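PDB 4QN8: VipE from Legionella pneumophila subsp. pneumophila str. Philadelphia 1, which is of unknown molecular function but is an effector of Legionella pneumophila, probably acting in the host cell, and is represented here by its helical N-terminal part. Local coordinates for residues P4-I12 against D60-I69; K105-H114 against I145-Q154. All blocks are in the same frame, centred on the assembly; numbering follows the deposited sequence. Where two conformers were deposited one is given.

Contact 1. Residues P4-I12 against D60-I69; sequences PLTQTQRLI and DAIKDFVLTI
Asp64 takes two donors from the start of helix 6-20, the backbone N-H of Leu5 and the hydroxyl of Thr8, where two helices of this all-helical fold pack with local axes 9.0 Å apart at 51°. Both bonds end on the same carboxylate oxygen. Thr8 OG1 donates over 2.6 Å to the anti lone pair of Asp64 OD2, while Leu5 N approaches Asp64 OD2 from above the carboxylate plane, 2.9 Å away with an N-H...O angle of 152°. Because Leu5 holds the N-cap position, the carboxylate lies by the positive end of the helix dipole, which would probably favour its ionised form. The side chain gets there with CG opposite the backbone N (chi1 -170°).

Thr8 sits as a knob among Ala61, Asp64, Phe65 and Thr68. Thr8 OG1, donor to Asp64, also accepts a hydrogen bond from a bridging water at 2.7 Å, and the same water donates to Ala61 O. Thr68 OG1 turns back to its own helix and donates to Asp64 O. Gln7 lays its amide against Ala61 CB, but its OE1 is bonded to Thr39 N, in the loop beyond. One turn on from Thr8 the contact becomes apolar: Ile12 CG1 and CD1 lie against the Phe65 ring, and Ile12 CD1 reaches Ile69 CB at 3.6 Å.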
loop_
_atom_site.group_PDB
_atom_site.type_symbol
_atom_site.label_atom_id
_atom_site.label_comp_id
_atom_site.label_asym_id
_atom_site.label_seq_id
_atom_site.Cartn_x
_atom_site.Cartn_y
_atom_site.Cartn_z
ATOM N N PRO A 4 -13.960 -5.968 8.614
ATOM C CA PRO A 4 -13.371 -5.515 7.346
ATOM C C PRO A 4 -14.231 -5.927 6.156
ATOM O O PRO A 4 -15.170 -6.707 6.317
ATOM C CB PRO A 4 -12.033 -6.258 7.292
ATOM C CG PRO A 4 -12.210 -7.443 8.197
ATOM C CD PRO A 4 -13.135 -6.989 9.284
ATOM N N LEU A 5 -13.911 -5.408 4.973
ATOM C CA LEU A 5 -14.558 -5.849 3.747
ATOM C C LEU A 5 -14.344 -7.342 3.541
ATOM O O LEU A 5 -13.321 -7.890 3.977
ATOM C CB LEU A 5 -13.942 -5.124 2.556
ATOM C CG LEU A 5 -14.113 -3.605 2.574
ATOM C CD1 LEU A 5 -13.224 -2.939 1.532
ATOM C CD2 LEU A 5 -15.567 -3.298 2.307
ATOM N N THR A 6 -15.298 -7.994 2.876
ATOM C CA THR A 6 -15.156 -9.412 2.556
ATOM C C THR A 6 -13.914 -9.644 1.695
ATOM O O THR A 6 -13.156 -10.595 1.913
ATOM C CB THR A 6 -16.416 -9.963 1.874
ATOM O OG1 THR A 6 -17.533 -9.796 2.761
ATOM C CG2 THR A 6 -16.246 -11.445 1.553
ATOM N N GLN A 7 -13.691 -8.754 0.731
ATOM C CA GLN A 7 -12.497 -8.791 -0.104
ATOM C C GLN A 7 -11.227 -8.856 0.757
ATOM O O GLN A 7 -10.323 -9.660 0.506
ATOM C CB GLN A 7 -12.481 -7.539 -0.988
ATOM C CG GLN A 7 -11.255 -7.388 -1.835
ATOM C CD GLN A 7 -11.324 -6.185 -2.763
ATOM O OE1 GLN A 7 -10.398 -5.949 -3.530
ATOM N NE2 GLN A 7 -12.429 -5.432 -2.707
ATOM N N THR A 8 -11.177 -8.020 1.789
ATOM C CA THR A 8 -10.039 -7.988 2.699
ATOM C C THR A 8 -9.881 -9.319 3.412
ATOM O O THR A 8 -8.783 -9.872 3.478
ATOM C CB THR A 8 -10.222 -6.895 3.742
ATOM O OG1 THR A 8 -10.067 -5.626 3.101
ATOM C CG2 THR A 8 -9.185 -7.025 4.874
ATOM N N GLN A 9 -10.983 -9.834 3.938
ATOM C CA GLN A 9 -10.943 -11.096 4.672
ATOM C C GLN A 9 -10.401 -12.233 3.820
ATOM O O GLN A 9 -9.618 -13.057 4.301
ATOM C CB GLN A 9 -12.336 -11.469 5.179
ATOM C CG GLN A 9 -12.911 -10.501 6.217
ATOM C CD GLN A 9 -14.396 -10.722 6.442
ATOM O OE1 GLN A 9 -15.009 -11.586 5.808
ATOM N NE2 GLN A 9 -14.981 -9.944 7.344
ATOM N N ARG A 10 -10.836 -12.296 2.563
ATOM C CA ARG A 10 -10.446 -13.414 1.706
ATOM C C ARG A 10 -8.964 -13.301 1.381
ATOM O O ARG A 10 -8.248 -14.296 1.399
ATOM C CB ARG A 10 -11.287 -13.459 0.430
ATOM C CG ARG A 10 -12.790 -13.588 0.693
ATOM C CD ARG A 10 -13.162 -14.955 1.242
ATOM N NE ARG A 10 -14.546 -14.990 1.709
ATOM C CZ ARG A 10 -15.600 -15.179 0.920
ATOM N NH1 ARG A 10 -15.440 -15.365 -0.389
ATOM N NH2 ARG A 10 -16.820 -15.196 1.439
ATOM N N LEU A 11 -8.502 -12.087 1.096
ATOM C CA LEU A 11 -7.097 -11.894 0.749
ATOM C C LEU A 11 -6.182 -12.086 1.966
ATOM O O LEU A 11 -5.077 -12.625 1.835
ATOM C CB LEU A 11 -6.876 -10.543 0.056
ATOM C CG LEU A 11 -7.618 -10.477 -1.286
ATOM C CD1 LEU A 11 -7.719 -9.063 -1.827
ATOM C CD2 LEU A 11 -6.952 -11.362 -2.335
ATOM N N ILE A 12 -6.655 -11.691 3.149
ATOM C CA ILE A 12 -5.913 -11.968 4.384
ATOM C C ILE A 12 -5.876 -13.479 4.626
ATOM O O ILE A 12 -4.843 -14.030 5.020
ATOM C CB ILE A 12 -6.521 -11.262 5.607
ATOM C CG1 ILE A 12 -6.459 -9.746 5.435
ATOM C CG2 ILE A 12 -5.783 -11.660 6.884
ATOM C CD1 ILE A 12 -5.192 -9.104 5.936
ATOM N N ASP A 60 -9.958 2.470 -1.177
ATOM C CA ASP A 60 -10.675 2.063 0.036
ATOM C C ASP A 60 -10.356 0.604 0.367
ATOM O O ASP A 60 -10.154 0.250 1.529
ATOM C CB ASP A 60 -12.190 2.188 -0.149
ATOM C CG ASP A 60 -12.685 3.632 -0.141
ATOM O OD1 ASP A 60 -11.985 4.520 0.403
ATOM O OD2 ASP A 60 -13.798 3.864 -0.683
ATOM N N ALA A 61 -10.333 -0.241 -0.659
ATOM C CA ALA A 61 -10.138 -1.675 -0.448
ATOM C C ALA A 61 -8.714 -1.990 -0.004
ATOM O O ALA A 61 -8.493 -2.822 0.887
ATOM C CB ALA A 61 -10.475 -2.437 -1.708
ATOM N N ILE A 62 -7.742 -1.345 -0.642
ATOM C CA ILE A 62 -6.342 -1.536 -0.262
ATOM C C ILE A 62 -6.096 -1.030 1.165
ATOM O O ILE A 62 -5.417 -1.687 1.963
ATOM C CB ILE A 62 -5.383 -0.830 -1.259
ATOM C CG1 ILE A 62 -5.652 -1.311 -2.694
ATOM C CG2 ILE A 62 -3.931 -1.056 -0.849
ATOM C CD1 ILE A 62 -4.733 -0.697 -3.751
ATOM N N LYS A 63 -6.653 0.137 1.490
ATOM C CA LYS A 63 -6.527 0.697 2.831
ATOM C C LYS A 63 -7.064 -0.288 3.854
ATOM O O LYS A 63 -6.450 -0.516 4.902
ATOM C CB LYS A 63 -7.328 2.006 2.938
ATOM C CG LYS A 63 -6.656 3.256 2.373
ATOM C CD LYS A 63 -7.624 4.424 2.567
ATOM C CE LYS A 63 -7.122 5.738 2.039
ATOM N NZ LYS A 63 -8.238 6.724 2.144
ATOM N N ASP A 64 -8.218 -0.870 3.549
ATOM C CA ASP A 64 -8.871 -1.776 4.492
ATOM C C ASP A 64 -7.970 -2.981 4.757
ATOM O O ASP A 64 -7.829 -3.427 5.902
ATOM C CB ASP A 64 -10.247 -2.192 3.957
ATOM C CG ASP A 64 -11.088 -2.925 4.992
ATOM O OD1 ASP A 64 -11.495 -2.297 5.998
ATOM O OD2 ASP A 64 -11.347 -4.130 4.797
ATOM N N PHE A 65 -7.347 -3.492 3.697
ATOM C CA PHE A 65 -6.437 -4.642 3.815
ATOM C C PHE A 65 -5.230 -4.311 4.682
ATOM O O PHE A 65 -4.884 -5.068 5.591
ATOM C CB PHE A 65 -5.971 -5.085 2.430
ATOM C CG PHE A 65 -5.019 -6.250 2.441
ATOM C CD1 PHE A 65 -5.494 -7.550 2.445
ATOM C CD2 PHE A 65 -3.644 -6.035 2.400
ATOM C CE1 PHE A 65 -4.609 -8.636 2.424
ATOM C CE2 PHE A 65 -2.759 -7.103 2.395
ATOM C CZ PHE A 65 -3.247 -8.408 2.407
ATOM N N VAL A 66 -4.591 -3.177 4.415
ATOM C CA VAL A 66 -3.430 -2.781 5.203
ATOM C C VAL A 66 -3.845 -2.484 6.643
ATOM O O VAL A 66 -3.148 -2.860 7.588
ATOM C CB VAL A 66 -2.721 -1.580 4.561
ATOM C CG1 VAL A 66 -1.588 -1.077 5.461
ATOM C CG2 VAL A 66 -2.193 -1.989 3.185
ATOM N N LEU A 67 -5.007 -1.857 6.816
ATOM C CA LEU A 67 -5.514 -1.538 8.161
ATOM C C LEU A 67 -5.691 -2.800 9.004
ATOM O O LEU A 67 -5.647 -2.765 10.246
ATOM C CB LEU A 67 -6.861 -0.819 8.050
ATOM C CG LEU A 67 -7.460 -0.155 9.283
ATOM C CD1 LEU A 67 -6.534 0.958 9.755
ATOM C CD2 LEU A 67 -8.822 0.412 8.944
ATOM N N THR A 68 -5.873 -3.918 8.316
ATOM C CA THR A 68 -6.147 -5.204 8.946
ATOM C C THR A 68 -4.875 -6.014 9.206
ATOM O O THR A 68 -4.697 -6.576 10.296
ATOM C CB THR A 68 -7.145 -6.034 8.071
ATOM O OG1 THR A 68 -8.337 -5.265 7.858
ATOM C CG2 THR A 68 -7.515 -7.343 8.746
ATOM N N ILE A 69 -3.989 -6.077 8.213
ATOM C CA ILE A 69 -2.752 -6.841 8.355
ATOM C C ILE A 69 -1.636 -6.055 9.063
ATOM O O ILE A 69 -0.842 -6.621 9.833
ATOM C CB ILE A 69 -2.257 -7.391 6.982
ATOM C CG1 ILE A 69 -1.107 -8.385 7.162
ATOM C CG2 ILE A 69 -1.801 -6.274 6.066
ATOM C CD1 ILE A 69 -1.519 -9.688 7.802
HETATM O O HOH W 1 -9.502 -5.342 0.521
#

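Contact 2. Residues K105-H114 against I145-Q154; sequences KAFLAFEMAH and ILNPIIAFFQ
The ring of Phe153 receives Phe110 over one face: the two planes stand at 83° in a T-shaped pair with centroids 5.2 Å apart, and Phe110 CD1 points at the middle of the Phe153 ring. Phe110 CB adds a CH-pi contact to the Phe153 ring. Phe110 thus offers its edge to Phe153, while one of its own faces carries His114 CD2, 3.6 Å above the plane. The imidazole has Ala113 CB over one face near the rim and Phe110 CD1 at its edge; a water also at its edge, bonded to His114 NE2, donates to Phe153 O.

Phe153 is the knob of a knobs-into-holes packing, seated among Ala106, Ala109, Phe110 and Ala113. With small alanines at the crossing, the local axes of 105-114 and 145-154 approach to 8.2 Å. Ala109 CB rests 3.6 Å from Ile149 CG2, and Ile150 CG1 leans on the Ala109 backbone. Pro148, which has no N-H to give, lies where helix 135-154 kinks.

At one end of the crossing Lys105 lays its methylenes across Ile145 and Ile149, nearly at right angles, CE lying 3.5 Å from Ile149 CD1. A bend at chi3 (73°) carries its ammonium group on to Met98 O and Gly100 O, and to a water that donates to Ile145 O. At the other end Gln154 NE2 donates to Ala113 O over 3.1 Å, an almost straight bond at 174°, lying in the carbonyl plane on a lone pair.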
loop_
_atom_site.group_PDB
_atom_site.type_symbol
_atom_site.label_atom_id
_atom_site.label_comp_id
_atom_site.label_asym_id
_atom_site.label_seq_id
_atom_site.Cartn_x
_atom_site.Cartn_y
_atom_site.Cartn_z
ATOM N N LYS A 105 2.061 1.603 -2.221
ATOM C CA LYS A 105 1.789 2.952 -1.722
ATOM C C LYS A 105 1.137 2.888 -0.338
ATOM O O LYS A 105 1.493 3.653 0.576
ATOM C CB LYS A 105 0.907 3.759 -2.688
ATOM C CG LYS A 105 0.459 5.088 -2.075
ATOM C CD LYS A 105 0.114 6.138 -3.123
ATOM C CE LYS A 105 -1.205 5.834 -3.807
ATOM N NZ LYS A 105 -1.469 6.849 -4.894
ATOM N N ALA A 106 0.205 1.963 -0.161
ATOM C CA ALA A 106 -0.476 1.871 1.128
ATOM C C ALA A 106 0.422 1.374 2.259
ATOM O O ALA A 106 0.341 1.874 3.378
ATOM C CB ALA A 106 -1.731 1.032 1.037
ATOM N N PHE A 107 1.266 0.385 1.978
ATOM C CA PHE A 107 2.208 -0.097 2.983
ATOM C C PHE A 107 3.178 1.013 3.383
ATOM O O PHE A 107 3.471 1.189 4.576
ATOM C CB PHE A 107 2.977 -1.307 2.454
ATOM C CG PHE A 107 2.506 -2.613 3.019
ATOM C CD1 PHE A 107 1.255 -3.116 2.699
ATOM C CD2 PHE A 107 3.319 -3.335 3.867
ATOM C CE1 PHE A 107 0.818 -4.314 3.226
ATOM C CE2 PHE A 107 2.890 -4.542 4.399
ATOM C CZ PHE A 107 1.629 -5.025 4.079
ATOM N N LEU A 108 3.674 1.759 2.403
ATOM C CA LEU A 108 4.586 2.872 2.699
ATOM C C LEU A 108 3.891 3.924 3.561
ATOM O O LEU A 108 4.460 4.413 4.542
ATOM C CB LEU A 108 5.126 3.505 1.405
ATOM C CG LEU A 108 6.029 4.744 1.502
ATOM C CD1 LEU A 108 7.263 4.467 2.344
ATOM C CD2 LEU A 108 6.467 5.165 0.099
ATOM N N ALA A 109 2.659 4.271 3.192
ATOM C CA ALA A 109 1.866 5.232 3.966
ATOM C C ALA A 109 1.610 4.760 5.396
ATOM O O ALA A 109 1.590 5.564 6.326
ATOM C CB ALA A 109 0.549 5.524 3.268
ATOM N N PHE A 110 1.395 3.465 5.569
ATOM C CA PHE A 110 1.116 2.931 6.895
ATOM C C PHE A 110 2.375 3.017 7.738
ATOM O O PHE A 110 2.333 3.377 8.924
ATOM C CB PHE A 110 0.656 1.484 6.769
ATOM C CG PHE A 110 0.274 0.853 8.068
ATOM C CD1 PHE A 110 -1.013 0.998 8.570
ATOM C CD2 PHE A 110 1.195 0.109 8.785
ATOM C CE1 PHE A 110 -1.376 0.401 9.769
ATOM C CE2 PHE A 110 0.838 -0.500 9.985
ATOM C CZ PHE A 110 -0.451 -0.351 10.478
ATOM N N GLU A 111 3.505 2.679 7.131
ATOM C CA GLU A 111 4.762 2.794 7.849
ATOM C C GLU A 111 5.062 4.250 8.170
ATOM O O GLU A 111 5.598 4.546 9.247
ATOM C CB GLU A 111 5.938 2.138 7.103
ATOM C CG GLU A 111 7.145 1.927 8.034
ATOM C CD GLU A 111 8.378 1.412 7.313
ATOM O OE1 GLU A 111 8.251 0.962 6.150
ATOM O OE2 GLU A 111 9.479 1.431 7.922
HETATM N N MSE A 112 4.732 5.175 7.269
HETATM C CA MSE A 112 4.984 6.579 7.570
HETATM C C MSE A 112 4.048 7.101 8.651
HETATM O O MSE A 112 4.401 8.031 9.400
HETATM C CB MSE A 112 4.880 7.435 6.312
HETATM C CG MSE A 112 5.937 7.080 5.292
HETATM SE SE MSE A 112 5.613 7.984 3.622
HETATM C CE MSE A 112 6.205 9.769 4.115
ATOM N N ALA A 113 2.870 6.500 8.756
ATOM C CA ALA A 113 1.900 6.962 9.744
ATOM C C ALA A 113 2.351 6.614 11.150
ATOM O O ALA A 113 2.122 7.372 12.099
ATOM C CB ALA A 113 0.543 6.358 9.468
ATOM N N HIS A 114 2.998 5.465 11.288
ATOM C CA HIS A 114 3.243 4.931 12.627
ATOM C C HIS A 114 4.713 4.882 12.976
ATOM O O HIS A 114 5.083 4.990 14.142
ATOM C CB HIS A 114 2.598 3.546 12.766
ATOM C CG HIS A 114 1.113 3.568 12.583
ATOM N ND1 HIS A 114 0.274 4.245 13.433
ATOM C CD2 HIS A 114 0.316 3.024 11.626
ATOM C CE1 HIS A 114 -0.978 4.121 13.016
ATOM N NE2 HIS A 114 -0.972 3.380 11.922
ATOM N N ILE A 145 0.964 12.981 -2.732
ATOM C CA ILE A 145 0.612 11.611 -3.100
ATOM C C ILE A 145 0.417 10.706 -1.884
ATOM O O ILE A 145 -0.585 10.005 -1.785
ATOM C CB ILE A 145 1.627 11.021 -4.104
ATOM C CG1 ILE A 145 1.556 11.809 -5.420
ATOM C CG2 ILE A 145 1.335 9.563 -4.383
ATOM C CD1 ILE A 145 2.563 11.324 -6.464
ATOM N N LEU A 146 1.354 10.748 -0.948
ATOM C CA LEU A 146 1.256 9.904 0.246
ATOM C C LEU A 146 0.364 10.495 1.355
ATOM O O LEU A 146 -0.300 9.752 2.092
ATOM C CB LEU A 146 2.666 9.592 0.767
ATOM C CG LEU A 146 3.465 8.675 -0.167
ATOM C CD1 LEU A 146 4.951 8.617 0.204
ATOM C CD2 LEU A 146 2.885 7.275 -0.152
ATOM N N ASN A 147 0.348 11.818 1.466
ATOM C CA ASN A 147 -0.298 12.511 2.586
ATOM C C ASN A 147 -1.738 12.120 2.954
ATOM O O ASN A 147 -2.029 11.913 4.131
ATOM C CB ASN A 147 -0.178 14.032 2.443
ATOM C CG ASN A 147 -0.783 14.770 3.609
ATOM O OD1 ASN A 147 -0.214 14.800 4.708
ATOM N ND2 ASN A 147 -1.943 15.390 3.380
ATOM N N PRO A 148 -2.642 12.019 1.963
ATOM C CA PRO A 148 -4.016 11.654 2.332
ATOM C C PRO A 148 -4.114 10.234 2.884
ATOM O O PRO A 148 -4.973 9.933 3.730
ATOM C CB PRO A 148 -4.778 11.758 0.999
ATOM C CG PRO A 148 -3.731 11.643 -0.055
ATOM C CD PRO A 148 -2.517 12.306 0.522
ATOM N N ILE A 149 -3.242 9.360 2.404
ATOM C CA ILE A 149 -3.285 7.985 2.851
ATOM C C ILE A 149 -2.676 7.902 4.258
ATOM O O ILE A 149 -3.216 7.225 5.139
ATOM C CB ILE A 149 -2.555 7.063 1.870
ATOM C CG1 ILE A 149 -3.008 7.404 0.448
ATOM C CG2 ILE A 149 -2.882 5.614 2.169
ATOM C CD1 ILE A 149 -2.398 6.521 -0.580
ATOM N N ILE A 150 -1.563 8.606 4.476
ATOM C CA ILE A 150 -0.958 8.672 5.807
ATOM C C ILE A 150 -1.985 9.216 6.798
ATOM O O ILE A 150 -2.142 8.686 7.902
ATOM C CB ILE A 150 0.304 9.578 5.823
ATOM C CG1 ILE A 150 1.410 8.973 4.941
ATOM C CG2 ILE A 150 0.805 9.801 7.238
ATOM C CD1 ILE A 150 2.524 9.974 4.591
ATOM N N ALA A 151 -2.710 10.257 6.393
ATOM C CA ALA A 151 -3.684 10.893 7.286
ATOM C C ALA A 151 -4.812 9.927 7.648
ATOM O O ALA A 151 -5.352 9.958 8.761
ATOM C CB ALA A 151 -4.249 12.153 6.647
ATOM N N PHE A 152 -5.151 9.055 6.705
ATOM C CA PHE A 152 -6.184 8.057 6.943
ATOM C C PHE A 152 -5.758 7.081 8.024
ATOM O O PHE A 152 -6.522 6.766 8.936
ATOM C CB PHE A 152 -6.511 7.287 5.658
ATOM C CG PHE A 152 -7.369 6.072 5.890
ATOM C CD1 PHE A 152 -8.741 6.195 6.009
ATOM C CD2 PHE A 152 -6.799 4.812 6.013
ATOM C CE1 PHE A 152 -9.541 5.081 6.244
ATOM C CE2 PHE A 152 -7.588 3.693 6.255
ATOM C CZ PHE A 152 -8.963 3.828 6.362
ATOM N N PHE A 153 -4.536 6.579 7.919
ATOM C CA PHE A 153 -4.049 5.618 8.901
ATOM C C PHE A 153 -3.868 6.251 10.276
ATOM O O PHE A 153 -3.994 5.579 11.307
ATOM C CB PHE A 153 -2.755 4.973 8.402
ATOM C CG PHE A 153 -2.966 3.994 7.280
ATOM C CD1 PHE A 153 -3.952 3.019 7.371
ATOM C CD2 PHE A 153 -2.199 4.053 6.131
ATOM C CE1 PHE A 153 -4.154 2.113 6.342
ATOM C CE2 PHE A 153 -2.405 3.153 5.089
ATOM C CZ PHE A 153 -3.383 2.182 5.194
ATOM N N GLN A 154 -3.598 7.549 10.316
ATOM C CA GLN A 154 -3.397 8.192 11.609
ATOM C C GLN A 154 -4.706 8.441 12.340
ATOM O O GLN A 154 -4.744 8.468 13.567
ATOM C CB GLN A 154 -2.562 9.466 11.471
ATOM C CG GLN A 154 -1.130 9.166 11.081
ATOM C CD GLN A 154 -0.253 10.386 11.130
ATOM O OE1 GLN A 154 -0.700 11.497 10.830
ATOM N NE2 GLN A 154 1.000 10.197 11.527
HETATM O O HOH W 2 -2.298 9.179 -3.534
HETATM O O HOH W 3 -3.625 2.749 11.091
#

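The centre of contact 2 lies about 8 Å from the centre of the chain, that of contact 1 about 11 Å, and contact 2 buries more surface, though both are only partly buried. They share no helix but adjoin: helix 58-69 turns one side to helix 6-20 and another, through Ile62 and Val66, to Ala106, Phe107 and Phe110 of helix 103-114. Lys63 and Phe152 form a cation-pi pair between them. Their chemistry differs: contact 1 combines a buried threonine, a carboxylate and a water near a helix start with an apolar patch further along, whereas contact 2 is aromatic and aliphatic at its middle, with polar groups set at its two ends.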